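Local structure of acetyl xylan esterase (Metagenome, 6XYC) at residues A[27-32]-A[106-111]; A[43-48]-A[115-120]; A[163-168]-A[220-225]. The protein hydrolyses acetyl and feruloyl esters on complex natural xylans, as a bifunctional carbohydrate esterase of the alpha/beta-hydrolase class. All coordinates share one frame; numbering follows the deposited sequence.

Contact 1 (A[27-32]-A[106-111]); sequences LDIYLP and AKYNID
Ile29 and Tyr108 meet with their CA atoms 8.1 Å apart, and the CA atoms of Leu31 and Asn109 are 8.2 Å apart. This is too wide for main-chain pairing. The contact is made by side chains, one of them resting on a main-chain oxygen. Segment 27-32 is a continuous strand. Segment 106-111 starts with a 3-10 turn, closed by a bond from Asn109 N to Ala106 O of 3.1 Å. Asn109 then adopts a left-handed conformation (phi 61°), and the chain enters the short strand 110-111.

The main side-chain contact is a CH-pi interaction. Ile29 CD1 sits 3.5 Å from the centroid of the Tyr108 ring, only 2° off the ring normal, almost equally far from all six ring carbons. The chain of Ile29 is extended to its tip (chi2 172°), and it meets the tyrosine side chain at about a right angle. On the opposite face Lys107 CG lies 3.9 Å above the ring plane, over the centre. The ring is thus packed on both faces. Its hydroxyl bonds to that of Tyr100, and Trp12 meets it edge-to-face, which probably limits its rotation.

In this alpha/beta-hydrolase fold strand 26-32 runs antiparallel to both its neighbours, strands 8-16 and 73-77. The contact ties it to the link between helix 89-103 and the strand that leads to the active site.

Leu31 straddles a backbone oxygen: its CD1 is 3.4 Å from Tyr108 O, and CD2 is equally near. CD1 also lies 4.1 Å from Asn109 CB. Ile110 closes the apolar patch, its CD1 being 4.3 Å from Ile29 CG2, while its CG1 approaches Leu31 CD2.

Contact 2 (A[43-48]-A[115-120]); sequences IIIYGS and IGITGF. With AES (4-(2-aminoethyl)benzenesulfonyl fluoride), chain B.
Ile43 and Ile117 pair across two parallel strands of the central sheet, as do Ile44 with Thr118 and Ile45 with Gly119. Two backbone bonds are strong. Ile43 N donates to Gly116 O at 2.8 Å, nearly straight at 172°, and Thr118 N donates to Ile43 O, also at 2.8 Å. The ladder then weakens toward the C-terminal ends. Ile45 N to Thr118 O, at 3.0 Å, and Phe120 N to Ile45 O, at 3.4 Å, are both weak, the first because it is bent and the second because it is long.

The apolar contacts lie on both faces. Ile43 CD1 touches Ile115 CG2, and Ile45 CD1 meets Ile117 CD1, on the face covered by helix 89-103. On the other face, where Ile44 packs on helix 56-69, Ile44 and Thr118 lie side by side with their CG2 atoms 3.6 Å apart.

The aromatic contact comes last along the strands. Phe120 CG sits between its backbone N and carbonyl carbon (chi1 48°), which turns the ring against the 46-47 backbone. Gly47 N lies 3.3 Å above the ring plane, toward the rim, and Tyr46 CA makes a CH-pi contact with the same face.

Gly47 CA is close to Phe120 O, so a side chain there would collide. Ser48 N lies 3.1 Å from AES O1S and bonds to Ser122 OG. Ala49 N and Ser122 N bond to the inhibitor, consistent with an oxyanion hole formed by the loop after strand 39-45 and the start of helix 122-131.

Contact 3 (A[163-168]-A[220-225]); sequences DAVVDW and PDILII
Val165 and Ile222 begin a ladder of parallel pairs that runs to Trp168 and Ile225. Four backbone bonds hold it. Val165 N donates to Asp221 O at 3.1 Å, and Leu223 N to Val165 O at 2.8 Å. Asp167 N reaches Leu223 O at 2.7 Å, and Ile225 N reaches Asp167 O at 2.9 Å. The last three are nearly straight. A water extends the ladder, giving a hydrogen to Asp163 O at 2.8 Å and accepting one from Asp221 N.

These are neighbouring strands of the alpha/beta-hydrolase sheet, 164-168 and 222-227. The second leads toward Asp230, probably the acid of the catalytic triad.

Apolar contacts alternate between the faces. Val165 CG1 and Ile222 CD1 meet at 3.9 Å on the side where helix 236-248 packs. Val166 and Leu223 lie side by side on the other face, against Phe278 of helix 269-284. Asp167, on the first side, has OD2 against Ile224 CG2 and OD1 weakly bonded to Gly170 N.

Trp168 provides the aromatic contact on the second face. Its CG, anti to the carbonyl carbon (chi1 -64°), lays the indole alongside Ile225, pointing the same way. Ile225 CD1 lies over the six-membered ring, 3.7 Å from the centroid and 10° off the normal. Ile225 CG2 adds contacts at CE3 and CZ3. An alanine at Trp168 would probably leave a gap over Ile225 CD1 and deprive Phe267 of its edge-to-face partner.

All three contacts reach one sheet. Contacts 2 and 3 are direct neighbours, their centres about 10 Å apart, because strands 114-120 and 164-168 pair. Thr118 OG1 probably bonds to Val166 O at 2.8 Å, and Ile115 N to Asp163 OD1 at the same distance. Phe120 CB packs on Trp168 CB. Contact 1 lies about 16 Å from contact 2, centre to centre, and its two segments each precede one of contact 2 in the chain. Contact 2 carries the pocket residues Gly47 and Ser48 and leads into Ser121, the probable nucleophile. The Trp168 side chain of contact 3 is about 10 Å from AES at the nearest atoms.

Contact 1 (A[27-32]-A[106-111])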
loop_
_atom_site.group_PDB
_atom_site.type_symbol
_atom_site.label_atom_id
_atom_site.label_comp_id
_atom_site.label_asym_id
_atom_site.label_seq_id
_atom_site.Cartn_x
_atom_site.Cartn_y
_atom_site.Cartn_z
ATOM N N LEU A 27 -12.478 -5.689 4.885
ATOM C CA LEU A 27 -11.267 -6.397 4.504
ATOM C C LEU A 27 -11.532 -7.894 4.532
ATOM O O LEU A 27 -12.525 -8.357 5.096
ATOM C CB LEU A 27 -10.092 -6.045 5.428
ATOM C CG LEU A 27 -10.300 -6.103 6.939
ATOM C CD1 LEU A 27 -10.210 -7.522 7.449
ATOM C CD2 LEU A 27 -9.262 -5.202 7.610
ATOM N N ASP A 28 -10.633 -8.643 3.900
ATOM C CA ASP A 28 -10.657 -10.099 3.916
ATOM C C ASP A 28 -9.373 -10.598 4.562
ATOM O O ASP A 28 -8.300 -10.027 4.344
ATOM C CB ASP A 28 -10.789 -10.668 2.504
ATOM C CG ASP A 28 -11.991 -10.121 1.760
ATOM O OD1 ASP A 28 -13.006 -9.795 2.417
ATOM O OD2 ASP A 28 -11.906 -10.018 0.521
ATOM N N ILE A 29 -9.478 -11.662 5.357
ATOM C CA ILE A 29 -8.328 -12.234 6.052
ATOM C C ILE A 29 -8.206 -13.701 5.664
ATOM O O ILE A 29 -9.182 -14.449 5.754
ATOM C CB ILE A 29 -8.461 -12.090 7.579
ATOM C CG1 ILE A 29 -8.576 -10.619 7.980
ATOM C CG2 ILE A 29 -7.273 -12.736 8.271
ATOM C CD1 ILE A 29 -8.901 -10.410 9.444
ATOM N N TYR A 30 -7.011 -14.114 5.252
ATOM C CA TYR A 30 -6.721 -15.497 4.889
ATOM C C TYR A 30 -5.508 -15.982 5.674
ATOM O O TYR A 30 -4.508 -15.266 5.773
ATOM C CB TYR A 30 -6.441 -15.644 3.389
ATOM C CG TYR A 30 -7.548 -15.156 2.487
ATOM C CD1 TYR A 30 -8.562 -16.007 2.082
ATOM C CD2 TYR A 30 -7.571 -13.845 2.028
ATOM C CE1 TYR A 30 -9.571 -15.569 1.250
ATOM C CE2 TYR A 30 -8.581 -13.394 1.200
ATOM C CZ TYR A 30 -9.580 -14.265 0.812
ATOM O OH TYR A 30 -10.590 -13.832 -0.015
ATOM N N LEU A 31 -5.592 -17.205 6.234
ATOM C CA LEU A 31 -4.452 -17.818 6.903
ATOM C C LEU A 31 -3.907 -18.972 6.062
ATOM O O LEU A 31 -4.685 -19.677 5.411
ATOM C CB LEU A 31 -4.828 -18.343 8.291
ATOM C CG LEU A 31 -5.578 -17.370 9.204
ATOM C CD1 LEU A 31 -5.939 -18.045 10.523
ATOM C CD2 LEU A 31 -4.761 -16.105 9.446
ATOM N N PRO A 32 -2.590 -19.202 6.060
ATOM C CA PRO A 32 -2.023 -20.194 5.136
ATOM C C PRO A 32 -2.573 -21.595 5.362
ATOM O O PRO A 32 -2.987 -21.963 6.463
ATOM C CB PRO A 32 -0.516 -20.136 5.423
ATOM C CG PRO A 32 -0.285 -18.781 6.035
ATOM C CD PRO A 32 -1.548 -18.457 6.795
ATOM N N ALA A 106 -4.835 -11.493 17.794
ATOM C CA ALA A 106 -5.044 -12.757 18.491
ATOM C C ALA A 106 -6.301 -13.463 18.000
ATOM O O ALA A 106 -6.295 -14.680 17.784
ATOM C CB ALA A 106 -5.122 -12.518 19.997
ATOM N N LYS A 107 -7.393 -12.717 17.824
ATOM C CA LYS A 107 -8.646 -13.319 17.385
ATOM C C LYS A 107 -8.492 -14.028 16.045
ATOM O O LYS A 107 -9.219 -14.988 15.767
ATOM C CB LYS A 107 -9.733 -12.242 17.301
ATOM C CG LYS A 107 -10.826 -12.482 16.268
ATOM C CD LYS A 107 -11.673 -13.705 16.586
ATOM C CE LYS A 107 -12.177 -14.362 15.309
ATOM N NZ LYS A 107 -12.804 -15.690 15.544
ATOM N N TYR A 108 -7.564 -13.578 15.200
ATOM C CA TYR A 108 -7.383 -14.145 13.869
ATOM C C TYR A 108 -6.138 -15.022 13.770
ATOM O O TYR A 108 -5.733 -15.388 12.661
ATOM C CB TYR A 108 -7.334 -13.017 12.835
ATOM C CG TYR A 108 -8.628 -12.223 12.747
ATOM C CD1 TYR A 108 -9.769 -12.790 12.201
ATOM C CD2 TYR A 108 -8.708 -10.910 13.207
ATOM C CE1 TYR A 108 -10.951 -12.078 12.117
ATOM C CE2 TYR A 108 -9.889 -10.188 13.124
ATOM C CZ TYR A 108 -11.008 -10.782 12.577
ATOM O OH TYR A 108 -12.186 -10.074 12.493
ATOM N N ASN A 109 -5.536 -15.384 14.904
ATOM C CA ASN A 109 -4.314 -16.190 14.928
ATOM C C ASN A 109 -3.164 -15.485 14.218
ATOM O O ASN A 109 -2.325 -16.130 13.584
ATOM C CB ASN A 109 -4.544 -17.572 14.311
ATOM C CG ASN A 109 -5.600 -18.362 15.040
ATOM O OD1 ASN A 109 -5.969 -18.042 16.170
ATOM N ND2 ASN A 109 -6.086 -19.415 14.400
ATOM N N ILE A 110 -3.128 -14.162 14.308
ATOM C CA ILE A 110 -2.098 -13.359 13.663
ATOM C C ILE A 110 -1.054 -12.974 14.701
ATOM O O ILE A 110 -1.391 -12.594 15.830
ATOM C CB ILE A 110 -2.703 -12.113 12.986
ATOM C CG1 ILE A 110 -3.480 -12.529 11.734
ATOM C CG2 ILE A 110 -1.602 -11.129 12.637
ATOM C CD1 ILE A 110 -4.406 -11.472 11.201
ATOM N N ASP A 111 0.221 -13.103 14.326
ATOM C CA ASP A 111 1.358 -12.676 15.132
ATOM C C ASP A 111 1.639 -11.208 14.831
ATOM O O ASP A 111 2.226 -10.896 13.785
ATOM C CB ASP A 111 2.577 -13.549 14.821
ATOM C CG ASP A 111 3.796 -13.161 15.626
ATOM O OD1 ASP A 111 4.789 -13.910 15.576
ATOM O OD2 ASP A 111 3.773 -12.114 16.300
#

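Contact 2 (A[43-48]-A[115-120])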
loop_
_atom_site.group_PDB
_atom_site.type_symbol
_atom_site.label_atom_id
_atom_site.label_comp_id
_atom_site.label_asym_id
_atom_site.label_seq_id
_atom_site.Cartn_x
_atom_site.Cartn_y
_atom_site.Cartn_z
ATOM N N ILE A 43 -0.529 -6.957 4.802
ATOM C CA ILE A 43 -1.687 -6.232 4.292
ATOM C C ILE A 43 -1.454 -5.928 2.819
ATOM O O ILE A 43 -0.381 -5.443 2.433
ATOM C CB ILE A 43 -1.924 -4.944 5.092
ATOM C CG1 ILE A 43 -2.366 -5.293 6.519
ATOM C CG2 ILE A 43 -2.970 -4.075 4.407
ATOM C CD1 ILE A 43 -2.323 -4.130 7.481
ATOM N N ILE A 44 -2.445 -6.229 1.981
ATOM C CA ILE A 44 -2.307 -5.998 0.549
ATOM C C ILE A 44 -3.410 -5.063 0.077
ATOM O O ILE A 44 -4.535 -5.078 0.592
ATOM C CB ILE A 44 -2.321 -7.314 -0.260
ATOM C CG1 ILE A 44 -3.711 -7.952 -0.284
ATOM C CG2 ILE A 44 -1.313 -8.305 0.317
ATOM C CD1 ILE A 44 -3.798 -9.175 -1.200
ATOM N N ILE A 45 -3.087 -4.258 -0.935
ATOM C CA ILE A 45 -3.976 -3.192 -1.396
ATOM C C ILE A 45 -3.993 -3.177 -2.920
ATOM O O ILE A 45 -2.941 -3.051 -3.557
ATOM C CB ILE A 45 -3.549 -1.807 -0.871
ATOM C CG1 ILE A 45 -3.265 -1.848 0.632
ATOM C CG2 ILE A 45 -4.631 -0.765 -1.205
ATOM C CD1 ILE A 45 -2.648 -0.557 1.144
ATOM N N TYR A 46 -5.187 -3.258 -3.497
ATOM C CA TYR A 46 -5.334 -3.259 -4.946
ATOM C C TYR A 46 -4.934 -1.910 -5.536
ATOM O O TYR A 46 -4.898 -0.881 -4.852
ATOM C CB TYR A 46 -6.784 -3.553 -5.338
ATOM C CG TYR A 46 -7.793 -2.646 -4.657
ATOM C CD1 TYR A 46 -8.522 -3.094 -3.560
ATOM C CD2 TYR A 46 -8.010 -1.338 -5.089
ATOM C CE1 TYR A 46 -9.434 -2.275 -2.922
ATOM C CE2 TYR A 46 -8.933 -0.512 -4.458
ATOM C CZ TYR A 46 -9.636 -0.986 -3.368
ATOM O OH TYR A 46 -10.548 -0.179 -2.729
ATOM N N GLY A 47 -4.647 -1.928 -6.833
ATOM C CA GLY A 47 -4.492 -0.717 -7.615
ATOM C C GLY A 47 -5.748 -0.412 -8.410
ATOM O O GLY A 47 -6.446 -1.311 -8.879
ATOM N N SER A 48 -6.028 0.880 -8.557
ATOM C CA SER A 48 -7.266 1.315 -9.195
ATOM C C SER A 48 -7.263 2.802 -9.520
ATOM O O SER A 48 -8.331 3.394 -9.704
ATOM C CB SER A 48 -8.457 1.022 -8.284
ATOM O OG SER A 48 -8.481 1.933 -7.191
ATOM N N ILE A 115 3.957 -6.887 10.712
ATOM C CA ILE A 115 2.875 -6.549 9.792
ATOM C C ILE A 115 3.522 -5.811 8.631
ATOM O O ILE A 115 3.856 -4.626 8.750
ATOM C CB ILE A 115 1.784 -5.696 10.443
ATOM C CG1 ILE A 115 1.202 -6.417 11.659
ATOM C CG2 ILE A 115 0.681 -5.384 9.441
ATOM C CD1 ILE A 115 0.102 -5.645 12.378
ATOM N N GLY A 116 3.708 -6.502 7.509
ATOM C CA GLY A 116 4.140 -5.858 6.290
ATOM C C GLY A 116 2.965 -5.348 5.484
ATOM O O GLY A 116 1.805 -5.643 5.773
ATOM N N ILE A 117 3.277 -4.569 4.453
ATOM C CA ILE A 117 2.241 -3.977 3.615
ATOM C C ILE A 117 2.755 -3.903 2.183
ATOM O O ILE A 117 3.935 -3.632 1.940
ATOM C CB ILE A 117 1.811 -2.595 4.153
ATOM C CG1 ILE A 117 0.502 -2.153 3.507
ATOM C CG2 ILE A 117 2.901 -1.560 3.928
ATOM C CD1 ILE A 117 -0.199 -1.017 4.226
ATOM N N THR A 118 1.860 -4.168 1.232
ATOM C CA THR A 118 2.214 -4.166 -0.179
ATOM C C THR A 118 0.968 -3.843 -0.993
ATOM O O THR A 118 -0.163 -4.066 -0.550
ATOM C CB THR A 118 2.802 -5.520 -0.618
ATOM O OG1 THR A 118 3.197 -5.466 -1.991
ATOM C CG2 THR A 118 1.787 -6.642 -0.418
ATOM N N GLY A 119 1.187 -3.295 -2.178
ATOM C CA GLY A 119 0.098 -2.966 -3.080
ATOM C C GLY A 119 0.674 -2.673 -4.445
ATOM O O GLY A 119 1.887 -2.475 -4.594
ATOM N N PHE A 120 -0.196 -2.652 -5.456
ATOM C CA PHE A 120 0.244 -2.327 -6.811
ATOM C C PHE A 120 -0.437 -1.054 -7.320
ATOM O O PHE A 120 -1.605 -0.806 -7.012
ATOM C CB PHE A 120 0.029 -3.526 -7.790
ATOM C CG PHE A 120 -1.329 -4.179 -7.725
ATOM C CD1 PHE A 120 -1.616 -5.148 -6.778
ATOM C CD2 PHE A 120 -2.299 -3.856 -8.656
ATOM C CE1 PHE A 120 -2.856 -5.745 -6.735
ATOM C CE2 PHE A 120 -3.529 -4.458 -8.621
ATOM C CZ PHE A 120 -3.809 -5.401 -7.663
HETATM C C3 AES B . -2.938 5.636 -13.205
HETATM C C2 AES B . -2.849 4.375 -12.697
HETATM C C1 AES B . -2.569 4.204 -11.376
HETATM S S AES B . -2.516 2.571 -10.794
HETATM O O1S AES B . -3.528 2.380 -9.723
HETATM O O2S AES B . -3.049 1.683 -11.823
HETATM C C6 AES B . -2.369 5.255 -10.541
HETATM C C5 AES B . -2.458 6.534 -11.053
HETATM C C4 AES B . -2.748 6.720 -12.384
HETATM C C7 AES B . -2.836 8.163 -12.985
HETATM C C8 AES B . -1.522 8.938 -12.714
HETATM N N8 AES B . -1.525 10.079 -13.568
#

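Contact 3 (A[163-168]-A[220-225])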
loop_
_atom_site.group_PDB
_atom_site.type_symbol
_atom_site.label_atom_id
_atom_site.label_comp_id
_atom_site.label_asym_id
_atom_site.label_seq_id
_atom_site.Cartn_x
_atom_site.Cartn_y
_atom_site.Cartn_z
ATOM N N ASP A 163 5.967 -2.667 9.221
ATOM C CA ASP A 163 7.341 -3.098 9.459
ATOM C C ASP A 163 8.171 -3.237 8.190
ATOM O O ASP A 163 9.407 -3.266 8.279
ATOM C CB ASP A 163 7.364 -4.434 10.204
ATOM C CG ASP A 163 6.770 -4.337 11.588
ATOM O OD1 ASP A 163 5.760 -5.016 11.852
ATOM O OD2 ASP A 163 7.313 -3.581 12.417
ATOM N N ALA A 164 7.529 -3.319 7.025
ATOM C CA ALA A 164 8.220 -3.470 5.751
ATOM C C ALA A 164 7.219 -3.182 4.647
ATOM O O ALA A 164 6.007 -3.346 4.835
ATOM C CB ALA A 164 8.815 -4.875 5.593
ATOM N N VAL A 165 7.726 -2.747 3.499
ATOM C CA VAL A 165 6.881 -2.312 2.395
ATOM C C VAL A 165 7.380 -2.952 1.110
ATOM O O VAL A 165 8.588 -3.003 0.861
ATOM C CB VAL A 165 6.873 -0.777 2.251
ATOM C CG1 VAL A 165 6.037 -0.360 1.038
ATOM C CG2 VAL A 165 6.368 -0.112 3.525
ATOM N N VAL A 166 6.451 -3.433 0.289
ATOM C CA VAL A 166 6.740 -3.812 -1.094
ATOM C C VAL A 166 5.849 -2.969 -1.996
ATOM O O VAL A 166 4.614 -3.043 -1.911
ATOM C CB VAL A 166 6.526 -5.309 -1.349
ATOM C CG1 VAL A 166 6.705 -5.611 -2.833
ATOM C CG2 VAL A 166 7.502 -6.125 -0.523
ATOM N N ASP A 167 6.478 -2.168 -2.853
ATOM C CA ASP A 167 5.800 -1.191 -3.699
ATOM C C ASP A 167 5.868 -1.693 -5.137
ATOM O O ASP A 167 6.940 -1.683 -5.758
ATOM C CB ASP A 167 6.452 0.180 -3.536
ATOM C CG ASP A 167 6.155 1.124 -4.672
ATOM O OD1 ASP A 167 5.134 0.956 -5.368
ATOM O OD2 ASP A 167 6.958 2.063 -4.867
ATOM N N TRP A 168 4.729 -2.155 -5.657
ATOM C CA TRP A 168 4.635 -2.589 -7.048
ATOM C C TRP A 168 4.201 -1.396 -7.900
ATOM O O TRP A 168 3.038 -0.989 -7.855
ATOM C CB TRP A 168 3.647 -3.738 -7.225
ATOM C CG TRP A 168 3.949 -5.040 -6.545
ATOM C CD1 TRP A 168 3.621 -5.384 -5.270
ATOM C CD2 TRP A 168 4.589 -6.191 -7.120
ATOM N NE1 TRP A 168 4.026 -6.673 -5.008
ATOM C CE2 TRP A 168 4.627 -7.188 -6.123
ATOM C CE3 TRP A 168 5.140 -6.476 -8.378
ATOM C CZ2 TRP A 168 5.202 -8.442 -6.341
ATOM C CZ3 TRP A 168 5.712 -7.722 -8.588
ATOM C CH2 TRP A 168 5.731 -8.690 -7.579
ATOM N N PRO A 220 10.888 2.001 7.649
ATOM C CA PRO A 220 11.077 0.566 7.394
ATOM C C PRO A 220 11.650 0.333 6.002
ATOM O O PRO A 220 11.496 1.152 5.092
ATOM C CB PRO A 220 9.661 -0.020 7.527
ATOM C CG PRO A 220 8.725 1.163 7.402
ATOM C CD PRO A 220 9.484 2.343 7.943
ATOM N N ASP A 221 12.326 -0.804 5.841
ATOM C CA ASP A 221 12.896 -1.158 4.547
ATOM C C ASP A 221 11.801 -1.275 3.494
ATOM O O ASP A 221 10.664 -1.663 3.786
ATOM C CB ASP A 221 13.650 -2.486 4.632
ATOM C CG ASP A 221 14.895 -2.399 5.489
ATOM O OD1 ASP A 221 15.106 -1.361 6.142
ATOM O OD2 ASP A 221 15.660 -3.384 5.504
ATOM N N ILE A 222 12.151 -0.966 2.248
ATOM C CA ILE A 222 11.195 -1.052 1.153
ATOM C C ILE A 222 11.796 -1.840 -0.002
ATOM O O ILE A 222 12.994 -1.733 -0.286
ATOM C CB ILE A 222 10.749 0.348 0.677
ATOM C CG1 ILE A 222 9.616 0.221 -0.340
ATOM C CG2 ILE A 222 11.917 1.115 0.057
ATOM C CD1 ILE A 222 8.934 1.543 -0.684
ATOM N N LEU A 223 10.957 -2.642 -0.654
ATOM C CA LEU A 223 11.274 -3.262 -1.932
ATOM C C LEU A 223 10.388 -2.628 -2.994
ATOM O O LEU A 223 9.162 -2.571 -2.836
ATOM C CB LEU A 223 11.053 -4.775 -1.883
ATOM C CG LEU A 223 11.232 -5.538 -3.200
ATOM C CD1 LEU A 223 12.674 -5.582 -3.642
ATOM C CD2 LEU A 223 10.675 -6.951 -3.048
ATOM N N ILE A 224 11.009 -2.145 -4.065
ATOM C CA ILE A 224 10.315 -1.460 -5.151
ATOM C C ILE A 224 10.474 -2.300 -6.412
ATOM O O ILE A 224 11.595 -2.682 -6.769
ATOM C CB ILE A 224 10.872 -0.041 -5.373
ATOM C CG1 ILE A 224 10.889 0.753 -4.066
ATOM C CG2 ILE A 224 10.064 0.684 -6.442
ATOM C CD1 ILE A 224 11.842 1.925 -4.096
ATOM N N ILE A 225 9.360 -2.577 -7.086
ATOM C CA ILE A 225 9.351 -3.388 -8.297
ATOM C C ILE A 225 8.587 -2.621 -9.370
ATOM O O ILE A 225 7.443 -2.209 -9.146
ATOM C CB ILE A 225 8.709 -4.765 -8.052
ATOM C CG1 ILE A 225 9.348 -5.449 -6.843
ATOM C CG2 ILE A 225 8.853 -5.638 -9.285
ATOM C CD1 ILE A 225 8.670 -6.719 -6.414
HETATM O O HOH W 1 12.104 -2.909 7.841
#